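Local structure of EIAV protease (Equine infectious anemia virus, 1FMB) at residues Leu24-Thr35 against Val82-Asp93; Ile69-Met80 against Asp93-Lys101. The protein probably cleaves viral polyproteins as a dimeric retroviral aspartyl protease, here held in complex with the inhibitor HBY-793. The protein carries 1 engineered substitution. One frame throughout, in Å; residues are numbered along the deposited sequence.

Interaction 1. Residues Leu24-Thr35 against Val82-Asp93; sequences LDTGADTSVLTT and VADIPVTILGRD. With HYB ([2-(2-methyl-propane-2-sulfonylmethyl)-3-naphthalen-1-yl-propionyl-valinyl]-phenylalaninol), chain B.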
loop_
_atom_site.group_PDB
_atom_site.type_symbol
_atom_site.label_atom_id
_atom_site.label_comp_id
_atom_site.label_asym_id
_atom_site.label_seq_id
_atom_site.Cartn_x
_atom_site.Cartn_y
_atom_site.Cartn_z
ATOM N N LEU A 24 -3.067 -3.526 -6.628
ATOM C CA LEU A 24 -1.817 -2.921 -7.114
ATOM C C LEU A 24 -1.403 -1.936 -5.993
ATOM O O LEU A 24 -2.066 -0.919 -5.727
ATOM C CB LEU A 24 -2.093 -2.114 -8.385
ATOM C CG LEU A 24 -2.795 -3.047 -9.425
ATOM C CD1 LEU A 24 -3.124 -2.249 -10.685
ATOM C CD2 LEU A 24 -1.860 -4.177 -9.696
ATOM N N ASP A 25 -0.360 -2.321 -5.307
ATOM C CA ASP A 25 0.029 -1.624 -4.080
ATOM C C ASP A 25 1.415 -1.013 -4.014
ATOM O O ASP A 25 2.435 -1.686 -3.814
ATOM C CB ASP A 25 -0.157 -2.676 -2.955
ATOM C CG ASP A 25 -0.014 -2.151 -1.524
ATOM O OD1 ASP A 25 0.207 -0.921 -1.392
ATOM O OD2 ASP A 25 -0.023 -3.047 -0.669
ATOM N N THR A 26 1.410 0.319 -4.183
ATOM C CA THR A 26 2.731 1.024 -4.122
ATOM C C THR A 26 3.326 1.028 -2.709
ATOM O O THR A 26 4.524 1.373 -2.638
ATOM C CB THR A 26 2.660 2.477 -4.607
ATOM O OG1 THR A 26 1.694 3.186 -3.800
ATOM C CG2 THR A 26 2.091 2.521 -6.027
ATOM N N GLY A 27 2.581 0.776 -1.648
ATOM C CA GLY A 27 3.121 0.717 -0.304
ATOM C C GLY A 27 3.618 -0.659 0.068
ATOM O O GLY A 27 3.961 -0.861 1.221
ATOM N N ALA A 28 3.709 -1.663 -0.806
ATOM C CA ALA A 28 4.171 -3.006 -0.495
ATOM C C ALA A 28 5.509 -3.178 -1.193
ATOM O O ALA A 28 5.609 -2.911 -2.411
ATOM C CB ALA A 28 3.139 -4.061 -0.954
ATOM N N ASP A 29 6.565 -3.474 -0.402
ATOM C CA ASP A 29 7.870 -3.659 -1.047
ATOM C C ASP A 29 7.961 -4.897 -1.922
ATOM O O ASP A 29 8.721 -4.911 -2.889
ATOM C CB ASP A 29 9.004 -3.844 -0.044
ATOM C CG ASP A 29 9.271 -2.615 0.806
ATOM O OD1 ASP A 29 8.839 -1.476 0.508
ATOM O OD2 ASP A 29 10.053 -2.816 1.780
ATOM N N THR A 30 7.096 -5.840 -1.557
ATOM C CA THR A 30 7.135 -7.111 -2.247
ATOM C C THR A 30 5.726 -7.633 -2.378
ATOM O O THR A 30 4.738 -7.135 -1.835
ATOM C CB THR A 30 8.067 -8.011 -1.368
ATOM O OG1 THR A 30 8.302 -9.197 -2.136
ATOM C CG2 THR A 30 7.392 -8.368 -0.059
ATOM N N SER A 31 5.570 -8.588 -3.263
ATOM C CA SER A 31 4.222 -9.135 -3.603
ATOM C C SER A 31 3.883 -10.361 -2.741
ATOM O O SER A 31 4.762 -11.182 -2.496
ATOM C CB SER A 31 4.343 -9.513 -5.043
ATOM O OG SER A 31 4.483 -8.375 -5.893
ATOM N N VAL A 32 2.619 -10.505 -2.383
ATOM C CA VAL A 32 2.183 -11.592 -1.516
ATOM C C VAL A 32 0.876 -12.210 -1.993
ATOM O O VAL A 32 -0.127 -11.577 -2.276
ATOM C CB VAL A 32 1.890 -10.973 -0.118
ATOM C CG1 VAL A 32 1.632 -12.114 0.904
ATOM C CG2 VAL A 32 3.140 -10.219 0.366
ATOM N N LEU A 33 0.906 -13.517 -2.091
ATOM C CA LEU A 33 -0.314 -14.274 -2.472
ATOM C C LEU A 33 -0.915 -14.723 -1.128
ATOM O O LEU A 33 -0.213 -15.201 -0.199
ATOM C CB LEU A 33 0.353 -15.418 -3.201
ATOM C CG LEU A 33 -0.337 -16.459 -4.041
ATOM C CD1 LEU A 33 -1.171 -15.733 -5.108
ATOM C CD2 LEU A 33 0.750 -17.360 -4.618
ATOM N N THR A 34 -2.246 -14.621 -1.100
ATOM C CA THR A 34 -2.937 -15.127 0.109
ATOM C C THR A 34 -2.853 -16.652 0.050
ATOM O O THR A 34 -2.726 -17.313 -0.988
ATOM C CB THR A 34 -4.397 -14.700 0.217
ATOM O OG1 THR A 34 -5.219 -15.337 -0.815
ATOM C CG2 THR A 34 -4.691 -13.230 0.051
ATOM N N THR A 35 -2.850 -17.334 1.191
ATOM C CA THR A 35 -2.811 -18.798 1.194
ATOM C C THR A 35 -4.017 -19.441 0.463
ATOM O O THR A 35 -3.785 -20.512 -0.142
ATOM C CB THR A 35 -2.901 -19.221 2.673
ATOM O OG1 THR A 35 -1.819 -18.592 3.384
ATOM C CG2 THR A 35 -2.848 -20.741 2.775
ATOM N N VAL A 82 3.826 -16.132 0.298
ATOM C CA VAL A 82 2.467 -16.643 0.579
ATOM C C VAL A 82 2.165 -16.374 2.069
ATOM O O VAL A 82 3.004 -16.655 2.951
ATOM C CB VAL A 82 2.339 -18.137 0.265
ATOM C CG1 VAL A 82 0.908 -18.532 0.550
ATOM C CG2 VAL A 82 2.774 -18.423 -1.176
ATOM N N ALA A 83 1.036 -15.772 2.415
ATOM C CA ALA A 83 0.741 -15.488 3.837
ATOM C C ALA A 83 -0.729 -15.404 4.111
ATOM O O ALA A 83 -1.541 -15.215 3.172
ATOM C CB ALA A 83 1.476 -14.182 4.240
ATOM N N ASP A 84 -1.166 -15.637 5.406
ATOM C CA ASP A 84 -2.616 -15.553 5.599
ATOM C C ASP A 84 -3.070 -14.099 5.718
ATOM O O ASP A 84 -3.333 -13.636 6.839
ATOM C CB ASP A 84 -2.990 -16.202 6.943
ATOM C CG ASP A 84 -2.963 -17.714 6.788
ATOM O OD1 ASP A 84 -3.364 -18.221 5.727
ATOM O OD2 ASP A 84 -2.557 -18.406 7.747
ATOM N N ILE A 85 -3.134 -13.383 4.618
ATOM C CA ILE A 85 -3.560 -11.998 4.571
ATOM C C ILE A 85 -4.872 -11.956 3.789
ATOM O O ILE A 85 -5.195 -12.921 3.123
ATOM C CB ILE A 85 -2.480 -11.054 4.040
ATOM C CG1 ILE A 85 -2.029 -11.378 2.610
ATOM C CG2 ILE A 85 -1.274 -11.192 4.974
ATOM C CD1 ILE A 85 -1.332 -10.193 1.927
ATOM N N PRO A 86 -5.634 -10.863 3.869
ATOM C CA PRO A 86 -6.950 -10.798 3.263
ATOM C C PRO A 86 -6.966 -10.648 1.766
ATOM O O PRO A 86 -8.027 -10.885 1.203
ATOM C CB PRO A 86 -7.503 -9.467 3.854
ATOM C CG PRO A 86 -6.692 -9.329 5.087
ATOM C CD PRO A 86 -5.295 -9.728 4.720
ATOM N N VAL A 87 -5.839 -10.209 1.155
ATOM C CA VAL A 87 -5.983 -10.022 -0.315
ATOM C C VAL A 87 -4.656 -10.287 -0.999
ATOM O O VAL A 87 -3.643 -10.223 -0.285
ATOM C CB VAL A 87 -6.421 -8.547 -0.501
ATOM C CG1 VAL A 87 -5.392 -7.574 0.072
ATOM C CG2 VAL A 87 -6.688 -8.142 -1.938
ATOM N N THR A 88 -4.627 -10.602 -2.287
ATOM C CA THR A 88 -3.316 -10.864 -2.912
ATOM C C THR A 88 -2.883 -9.495 -3.463
ATOM O O THR A 88 -3.694 -8.740 -3.992
ATOM C CB THR A 88 -3.530 -11.813 -4.097
ATOM O OG1 THR A 88 -3.648 -13.125 -3.511
ATOM C CG2 THR A 88 -2.320 -11.767 -5.035
ATOM N N ILE A 89 -1.614 -9.254 -3.171
ATOM C CA ILE A 89 -0.963 -7.969 -3.493
ATOM C C ILE A 89 0.213 -8.062 -4.418
ATOM O O ILE A 89 1.147 -8.853 -4.290
ATOM C CB ILE A 89 -0.459 -7.453 -2.097
ATOM C CG1 ILE A 89 -1.639 -7.214 -1.154
ATOM C CG2 ILE A 89 0.476 -6.233 -2.185
ATOM C CD1 ILE A 89 -1.244 -6.743 0.214
ATOM N N LEU A 90 0.172 -7.221 -5.451
ATOM C CA LEU A 90 1.281 -7.048 -6.351
ATOM C C LEU A 90 1.953 -5.751 -5.789
ATOM O O LEU A 90 1.388 -4.639 -5.813
ATOM C CB LEU A 90 0.779 -6.775 -7.779
ATOM C CG LEU A 90 0.954 -7.950 -8.730
ATOM C CD1 LEU A 90 0.740 -9.305 -8.105
ATOM C CD2 LEU A 90 0.155 -7.736 -10.008
ATOM N N GLY A 91 3.167 -5.924 -5.261
ATOM C CA GLY A 91 3.899 -4.782 -4.716
ATOM C C GLY A 91 4.882 -4.258 -5.780
ATOM O O GLY A 91 4.909 -4.700 -6.928
ATOM N N ARG A 92 5.833 -3.465 -5.303
ATOM C CA ARG A 92 6.789 -2.747 -6.155
ATOM C C ARG A 92 7.685 -3.634 -6.992
ATOM O O ARG A 92 8.051 -3.224 -8.105
ATOM C CB ARG A 92 7.588 -1.727 -5.302
ATOM C CG ARG A 92 6.684 -0.573 -4.752
ATOM C CD ARG A 92 7.657 0.514 -4.169
ATOM N NE ARG A 92 8.447 0.044 -3.046
ATOM C CZ ARG A 92 9.696 -0.403 -3.033
ATOM N NH1 ARG A 92 10.473 -0.415 -4.152
ATOM N NH2 ARG A 92 10.313 -0.830 -1.925
ATOM N N ASP A 93 8.059 -4.794 -6.473
ATOM C CA ASP A 93 8.914 -5.683 -7.245
ATOM C C ASP A 93 8.228 -6.073 -8.529
ATOM O O ASP A 93 8.830 -5.884 -9.581
ATOM C CB ASP A 93 9.342 -6.911 -6.426
ATOM C CG ASP A 93 8.159 -7.726 -5.912
ATOM O OD1 ASP A 93 7.023 -7.274 -5.775
ATOM O OD2 ASP A 93 8.321 -8.927 -5.624
HETATM S S1 HYB B . 8.341 -6.012 4.628
HETATM O O2 HYB B . 8.480 -6.038 6.057
HETATM O O3 HYB B . 7.265 -6.738 4.035
HETATM C C4 HYB B . 8.736 -0.909 8.646
HETATM C C5 HYB B . 8.236 -2.167 8.504
HETATM C C6 HYB B . 7.694 -2.597 7.228
HETATM C C7 HYB B . 7.686 -1.753 6.175
HETATM C C8 HYB B . 8.217 -0.357 6.300
HETATM C C9 HYB B . 8.739 0.015 7.546
HETATM C C10 HYB B . 9.284 1.331 7.727
HETATM C C11 HYB B . 9.274 2.218 6.682
HETATM C C12 HYB B . 8.736 1.843 5.420
HETATM C C13 HYB B . 8.217 0.558 5.240
HETATM O O14 HYB B . 1.641 0.150 2.506
HETATM C C15 HYB B . 0.604 -0.515 3.315
HETATM N N16 HYB B . 2.300 -2.178 3.828
HETATM C C17 HYB B . 1.383 -1.216 4.463
HETATM C C18 HYB B . 2.237 -0.213 5.275
HETATM C C19 HYB B . 2.841 -0.632 6.599
HETATM C C20 HYB B . 4.155 -1.095 6.734
HETATM C C21 HYB B . 4.722 -1.424 7.972
HETATM C C22 HYB B . 3.940 -1.295 9.125
HETATM C C23 HYB B . 2.637 -0.813 9.022
HETATM C C24 HYB B . 2.090 -0.487 7.778
HETATM N N25 HYB B . 4.622 -4.136 4.117
HETATM C C26 HYB B . 3.391 -4.322 3.304
HETATM C C27 HYB B . 2.300 -3.530 4.121
HETATM O O28 HYB B . 1.485 -4.029 4.881
HETATM C C29 HYB B . 3.010 -5.803 3.061
HETATM C C30 HYB B . 1.571 -5.931 2.535
HETATM C C31 HYB B . 4.059 -6.377 2.081
HETATM C C32 HYB B . 5.840 -3.819 3.596
HETATM O O33 HYB B . 6.030 -3.624 2.390
HETATM C C34 HYB B . 6.969 -3.623 4.630
HETATM C C35 HYB B . 7.114 -2.087 4.786
HETATM C C36 HYB B . 8.314 -4.282 4.187
HETATM C C37 HYB B . 9.777 -6.763 2.340
HETATM C C38 HYB B . 9.883 -6.689 3.884
HETATM C C39 HYB B . 9.979 -8.146 4.400
HETATM C C40 HYB B . 11.106 -5.860 4.348
HETATM O O HOH W 1 6.696 0.888 -1.087
HETATM O O HOH W 2 7.627 -11.386 -3.302
#
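Ser31 and Asp93 are brought together by their first torsions: OG of Ser31 stands beside its own backbone N (chi1 -68°), while the carboxylate of Asp93 is tucked between its backbone N and carbonyl carbon (chi1 58°). Ser31 OG consequently gives its proton to the syn side of Asp93 OD1 at 2.8 Å. Ser31 OG in turn accepts from Gly91 N, Gly91 being the N-cap of helix 92-97; giving one bond and taking another fixes the hydroxyl's rotation. The two bonds tie the segment with the Asp-Thr-Gly signature of aspartic proteases, Asp25-Thr26-Gly27, to the Gly-Arg-Asp sequence that starts the helix. At the first residue of that signature, Asp25 N bonds to Leu90 O at 2.9 Å.

Arg92 answers Asp29 differently. The two side chains run alongside each other, and NH2 reaches Asp29 OD1 at 2.9 Å in a salt bridge. Asp29 OD1 lies close to the guanidinium plane, whereas NH2 comes in from well above the carboxylate plane, the two planes being 71° apart. Asp29 OD2 is salt-bridged to Arg8 of the second subunit, and Arg92 NH1 bonds to Leu5 O of that subunit. Water 1, at the guanidinium edge and in its plane, accepts from Arg92 NE and donates to Thr26 O.

Ile89 touches both Ala28 and the inhibitor: its CG2 meets Ala28 CB at 3.7 Å, and its CD1 meets inhibitor atom C30 at the same separation. Asp25 OD2, which also lies against Ile89 CG2, is hydrogen-bonded to O14 of another bound inhibitor copy. Farther along, Val32 and Ile89 form an antiparallel hydrogen-bonded pair, and Thr34 N bonds to Thr88 OG1, itself engaged with His37 ND1. At the far end Thr35 OG1 donates to Asp84 OD1 at 2.8 Å, meeting that oxygen from above the carboxylate plane.

Interaction 2. Residues Ile69-Met80 against Asp93-Lys101; sequences IKKKGRHIKTRM and DILQDLGAK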
loop_
_atom_site.group_PDB
_atom_site.type_symbol
_atom_site.label_atom_id
_atom_site.label_comp_id
_atom_site.label_asym_id
_atom_site.label_seq_id
_atom_site.Cartn_x
_atom_site.Cartn_y
_atom_site.Cartn_z
ATOM N N ILE A 69 3.713 -15.089 -13.957
ATOM C CA ILE A 69 2.609 -14.132 -14.016
ATOM C C ILE A 69 2.459 -13.645 -15.466
ATOM O O ILE A 69 3.490 -13.344 -16.030
ATOM C CB ILE A 69 2.848 -12.893 -13.128
ATOM C CG1 ILE A 69 2.851 -13.381 -11.663
ATOM C CG2 ILE A 69 1.795 -11.806 -13.270
ATOM C CD1 ILE A 69 3.229 -12.289 -10.699
ATOM N N LYS A 70 1.233 -13.620 -15.956
ATOM C CA LYS A 70 1.011 -13.136 -17.311
ATOM C C LYS A 70 0.006 -11.984 -17.235
ATOM O O LYS A 70 -1.066 -11.956 -16.634
ATOM C CB LYS A 70 0.685 -14.326 -18.205
ATOM N N LYS A 71 0.398 -10.845 -17.832
ATOM C CA LYS A 71 -0.411 -9.614 -17.872
ATOM C C LYS A 71 0.251 -8.647 -18.869
ATOM O O LYS A 71 1.478 -8.611 -18.954
ATOM C CB LYS A 71 -0.400 -8.873 -16.525
ATOM C CG LYS A 71 -1.248 -7.632 -16.400
ATOM C CD LYS A 71 -2.738 -7.880 -16.492
ATOM C CE LYS A 71 -3.583 -6.618 -16.347
ATOM N NZ LYS A 71 -5.026 -6.996 -16.462
ATOM N N LYS A 72 -0.588 -7.812 -19.478
ATOM C CA LYS A 72 -0.051 -6.807 -20.414
ATOM C C LYS A 72 0.874 -7.512 -21.409
ATOM O O LYS A 72 1.955 -7.026 -21.748
ATOM C CB LYS A 72 0.824 -5.867 -19.590
ATOM C CG LYS A 72 0.357 -4.510 -19.158
ATOM C CD LYS A 72 1.605 -3.786 -18.642
ATOM C CE LYS A 72 1.725 -2.433 -19.351
ATOM N NZ LYS A 72 2.699 -1.487 -18.732
ATOM N N GLY A 73 0.519 -8.709 -21.860
ATOM C CA GLY A 73 1.354 -9.472 -22.768
ATOM C C GLY A 73 2.744 -9.765 -22.224
ATOM O O GLY A 73 3.592 -10.097 -23.056
ATOM N N ARG A 74 3.042 -9.620 -20.932
ATOM C CA ARG A 74 4.350 -9.922 -20.392
ATOM C C ARG A 74 4.284 -11.303 -19.738
ATOM O O ARG A 74 3.231 -11.856 -19.417
ATOM C CB ARG A 74 4.856 -8.938 -19.347
ATOM C CG ARG A 74 5.274 -7.609 -19.985
ATOM C CD ARG A 74 4.853 -6.471 -19.065
ATOM N NE ARG A 74 5.978 -5.538 -18.957
ATOM C CZ ARG A 74 5.970 -4.385 -19.607
ATOM N NH1 ARG A 74 4.828 -4.014 -20.161
ATOM N NH2 ARG A 74 7.062 -3.638 -19.612
ATOM N N HIS A 75 5.459 -11.884 -19.577
ATOM C CA HIS A 75 5.537 -13.220 -18.965
ATOM C C HIS A 75 6.556 -13.088 -17.844
ATOM O O HIS A 75 7.740 -13.039 -18.208
ATOM C CB HIS A 75 6.085 -14.152 -20.048
ATOM C CG HIS A 75 5.760 -15.562 -19.702
ATOM N ND1 HIS A 75 4.615 -16.158 -20.191
ATOM C CD2 HIS A 75 6.407 -16.470 -18.937
ATOM C CE1 HIS A 75 4.573 -17.404 -19.730
ATOM N NE2 HIS A 75 5.645 -17.619 -18.978
ATOM N N ILE A 76 6.149 -12.943 -16.585
ATOM C CA ILE A 76 7.169 -12.755 -15.555
ATOM C C ILE A 76 7.328 -14.021 -14.722
ATOM O O ILE A 76 6.327 -14.589 -14.303
ATOM C CB ILE A 76 6.715 -11.567 -14.703
ATOM C CG1 ILE A 76 6.981 -10.288 -15.514
ATOM C CG2 ILE A 76 7.429 -11.472 -13.375
ATOM C CD1 ILE A 76 5.810 -9.350 -15.349
ATOM N N LYS A 77 8.573 -14.422 -14.549
ATOM C CA LYS A 77 8.831 -15.655 -13.794
ATOM C C LYS A 77 9.531 -15.142 -12.537
ATOM O O LYS A 77 10.598 -14.506 -12.621
ATOM C CB LYS A 77 9.842 -16.499 -14.542
ATOM C CG LYS A 77 9.551 -17.907 -14.953
ATOM C CD LYS A 77 9.055 -17.788 -16.398
ATOM C CE LYS A 77 9.037 -19.123 -17.130
ATOM N NZ LYS A 77 8.120 -20.142 -16.528
ATOM N N THR A 78 8.915 -15.329 -11.383
ATOM C CA THR A 78 9.564 -14.826 -10.179
ATOM C C THR A 78 9.093 -15.608 -8.965
ATOM O O THR A 78 8.522 -16.688 -9.148
ATOM C CB THR A 78 9.209 -13.328 -10.084
ATOM O OG1 THR A 78 9.970 -12.784 -9.000
ATOM C CG2 THR A 78 7.716 -13.118 -9.917
ATOM N N ARG A 79 9.412 -15.168 -7.754
ATOM C CA ARG A 79 8.968 -15.817 -6.559
ATOM C C ARG A 79 7.984 -14.853 -5.884
ATOM O O ARG A 79 8.163 -13.625 -5.993
ATOM C CB ARG A 79 10.049 -16.149 -5.551
ATOM C CG ARG A 79 10.684 -17.483 -5.941
ATOM C CD ARG A 79 10.821 -18.333 -4.696
ATOM N NE ARG A 79 12.052 -19.108 -4.729
ATOM C CZ ARG A 79 12.858 -19.144 -3.661
ATOM N NH1 ARG A 79 12.621 -18.479 -2.535
ATOM N NH2 ARG A 79 13.970 -19.870 -3.753
ATOM N N MET A 80 6.945 -15.356 -5.233
ATOM C CA MET A 80 5.999 -14.520 -4.542
ATOM C C MET A 80 5.922 -15.081 -3.111
ATOM O O MET A 80 6.063 -16.297 -2.957
ATOM C CB MET A 80 4.569 -14.676 -5.070
ATOM C CG MET A 80 4.272 -13.626 -6.125
ATOM S SD MET A 80 2.589 -13.722 -6.741
ATOM C CE MET A 80 1.585 -12.583 -5.770
ATOM N N ASP A 93 8.059 -4.794 -6.473
ATOM C CA ASP A 93 8.914 -5.683 -7.245
ATOM C C ASP A 93 8.228 -6.073 -8.529
ATOM O O ASP A 93 8.830 -5.884 -9.581
ATOM C CB ASP A 93 9.342 -6.911 -6.426
ATOM C CG ASP A 93 8.159 -7.726 -5.912
ATOM O OD1 ASP A 93 7.023 -7.274 -5.775
ATOM O OD2 ASP A 93 8.321 -8.927 -5.624
ATOM N N ILE A 94 6.955 -6.471 -8.516
ATOM C CA ILE A 94 6.251 -6.857 -9.731
ATOM C C ILE A 94 5.708 -5.671 -10.489
ATOM O O ILE A 94 5.648 -5.637 -11.736
ATOM C CB ILE A 94 5.166 -7.911 -9.364
ATOM C CG1 ILE A 94 5.887 -9.204 -9.026
ATOM C CG2 ILE A 94 4.350 -8.171 -10.638
ATOM C CD1 ILE A 94 5.036 -10.402 -8.673
ATOM N N LEU A 95 5.282 -4.601 -9.806
ATOM C CA LEU A 95 4.835 -3.399 -10.483
ATOM C C LEU A 95 5.936 -2.810 -11.380
ATOM O O LEU A 95 5.644 -2.294 -12.450
ATOM C CB LEU A 95 4.401 -2.371 -9.432
ATOM C CG LEU A 95 3.066 -2.666 -8.756
ATOM C CD1 LEU A 95 2.701 -1.569 -7.767
ATOM C CD2 LEU A 95 1.901 -2.928 -9.706
ATOM N N GLN A 96 7.190 -2.811 -10.936
ATOM C CA GLN A 96 8.347 -2.308 -11.670
ATOM C C GLN A 96 8.514 -3.150 -12.932
ATOM O O GLN A 96 8.696 -2.648 -14.068
ATOM C CB GLN A 96 9.602 -2.357 -10.799
ATOM C CG GLN A 96 10.841 -1.758 -11.436
ATOM C CD GLN A 96 12.088 -1.811 -10.561
ATOM O OE1 GLN A 96 12.015 -2.180 -9.393
ATOM N NE2 GLN A 96 13.241 -1.457 -11.123
ATOM N N ASP A 97 8.386 -4.454 -12.764
ATOM C CA ASP A 97 8.477 -5.388 -13.892
ATOM C C ASP A 97 7.408 -5.075 -14.943
ATOM O O ASP A 97 7.691 -5.107 -16.137
ATOM C CB ASP A 97 8.261 -6.856 -13.490
ATOM C CG ASP A 97 9.487 -7.375 -12.757
ATOM O OD1 ASP A 97 10.569 -6.832 -13.071
ATOM O OD2 ASP A 97 9.408 -8.259 -11.876
ATOM N N LEU A 98 6.173 -4.800 -14.559
ATOM C CA LEU A 98 5.095 -4.501 -15.439
ATOM C C LEU A 98 5.189 -3.065 -15.977
ATOM O O LEU A 98 4.356 -2.768 -16.852
ATOM C CB LEU A 98 3.671 -4.642 -14.853
ATOM C CG LEU A 98 3.321 -6.099 -14.504
ATOM C CD1 LEU A 98 2.066 -6.202 -13.657
ATOM C CD2 LEU A 98 3.124 -6.907 -15.781
ATOM N N GLY A 99 6.070 -2.198 -15.535
ATOM C CA GLY A 99 6.086 -0.849 -16.087
ATOM C C GLY A 99 5.098 0.060 -15.399
ATOM O O GLY A 99 4.811 1.118 -15.941
ATOM N N ALA A 100 4.528 -0.246 -14.229
ATOM C CA ALA A 100 3.551 0.623 -13.580
ATOM C C ALA A 100 4.239 1.874 -13.042
ATOM O O ALA A 100 5.423 1.852 -12.770
ATOM C CB ALA A 100 2.940 -0.037 -12.331
ATOM N N LYS A 101 3.548 2.984 -12.995
ATOM C CA LYS A 101 4.207 4.186 -12.456
ATOM C C LYS A 101 3.160 4.958 -11.667
ATOM O O LYS A 101 1.975 4.938 -11.984
ATOM C CB LYS A 101 4.803 5.023 -13.591
ATOM C CG LYS A 101 3.700 5.569 -14.485
ATOM C CD LYS A 101 4.224 6.428 -15.625
ATOM C CE LYS A 101 5.313 5.669 -16.374
ATOM N NZ LYS A 101 5.521 6.289 -17.719
HETATM O O HOH W 3 8.338 -6.855 -17.909
#
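Ile69 and Ile94 reach toward each other tip to tip, their CD1 methyls 3.3 Å apart, tighter than ordinary carbon contact. In Ile94 the CG1 branch lies anti to the carbonyl carbon (chi1 -72°), which carries CD1 from the helix to the strands. Met80 arrives at about a right angle to Ile94, presenting CG to the same methyl, and Thr78 offers CG2 from an oblique direction.

One helical turn later Leu98 takes over. Its CD2 methyl sits against Ile76 CD1 at 3.7 Å, the two side chains slanting across each other. That methyl also touches Arg74 CD, equally near, so the aliphatic part of the arginine extends the apolar patch.

The motif is a beta hairpin, turned by a type I' turn from Lys71 to Arg74, laid over the helix that retroviral proteases carry near the C-terminus. The axes of strand 74-80 and helix 93-97 approach to 10.4 Å and run at 152°, nearly antiparallel, so the hairpin tip meets the helix's C-terminal end. There Gly99, with positive phi, closes a Schellman motif.

The carbonyls at this end attract the hairpin's basic groups, probably helped by the helix dipole. Lys72 NZ bonds to Leu98 O at 2.8 Å, almost in line with the C=O, and also to Leu104 O of the second subunit. Arg74 lays its guanidinium flat against the same oxygen, Leu98 O standing 3.5 Å above the plane over its centre. Arg74 NE makes a weak hydrogen bond to Asp97 O at 3.3 Å, backed by water 3, which lies in the guanidinium plane and donates to that carbonyl.

Asp93 belongs to both contacts: in interaction 1 it receives Ser31, and in interaction 2 it begins the helical segment that faces the hairpin. The contact centres lie 13 Å apart, yet the two contacts touch directly. Ile94 CD1, the methyl on which Ile69, Thr78 and Met80 converge in interaction 2, packs 3.5 Å from Ser31 OG, and Met80 CE comes within 3.9 Å of Val32 C. Strand 74-83 and helix 92-97 serve both. Their roles toward the pocket differ: interaction 1 supplies Gly27, Ala28, Asp29, Thr30 and Ile89 and bonds the inhibitor through Asp29 N to O33 at 2.8 Å, whereas Met80 of interaction 2 stays about 10 Å from a bound inhibitor. Both also meet the second subunit.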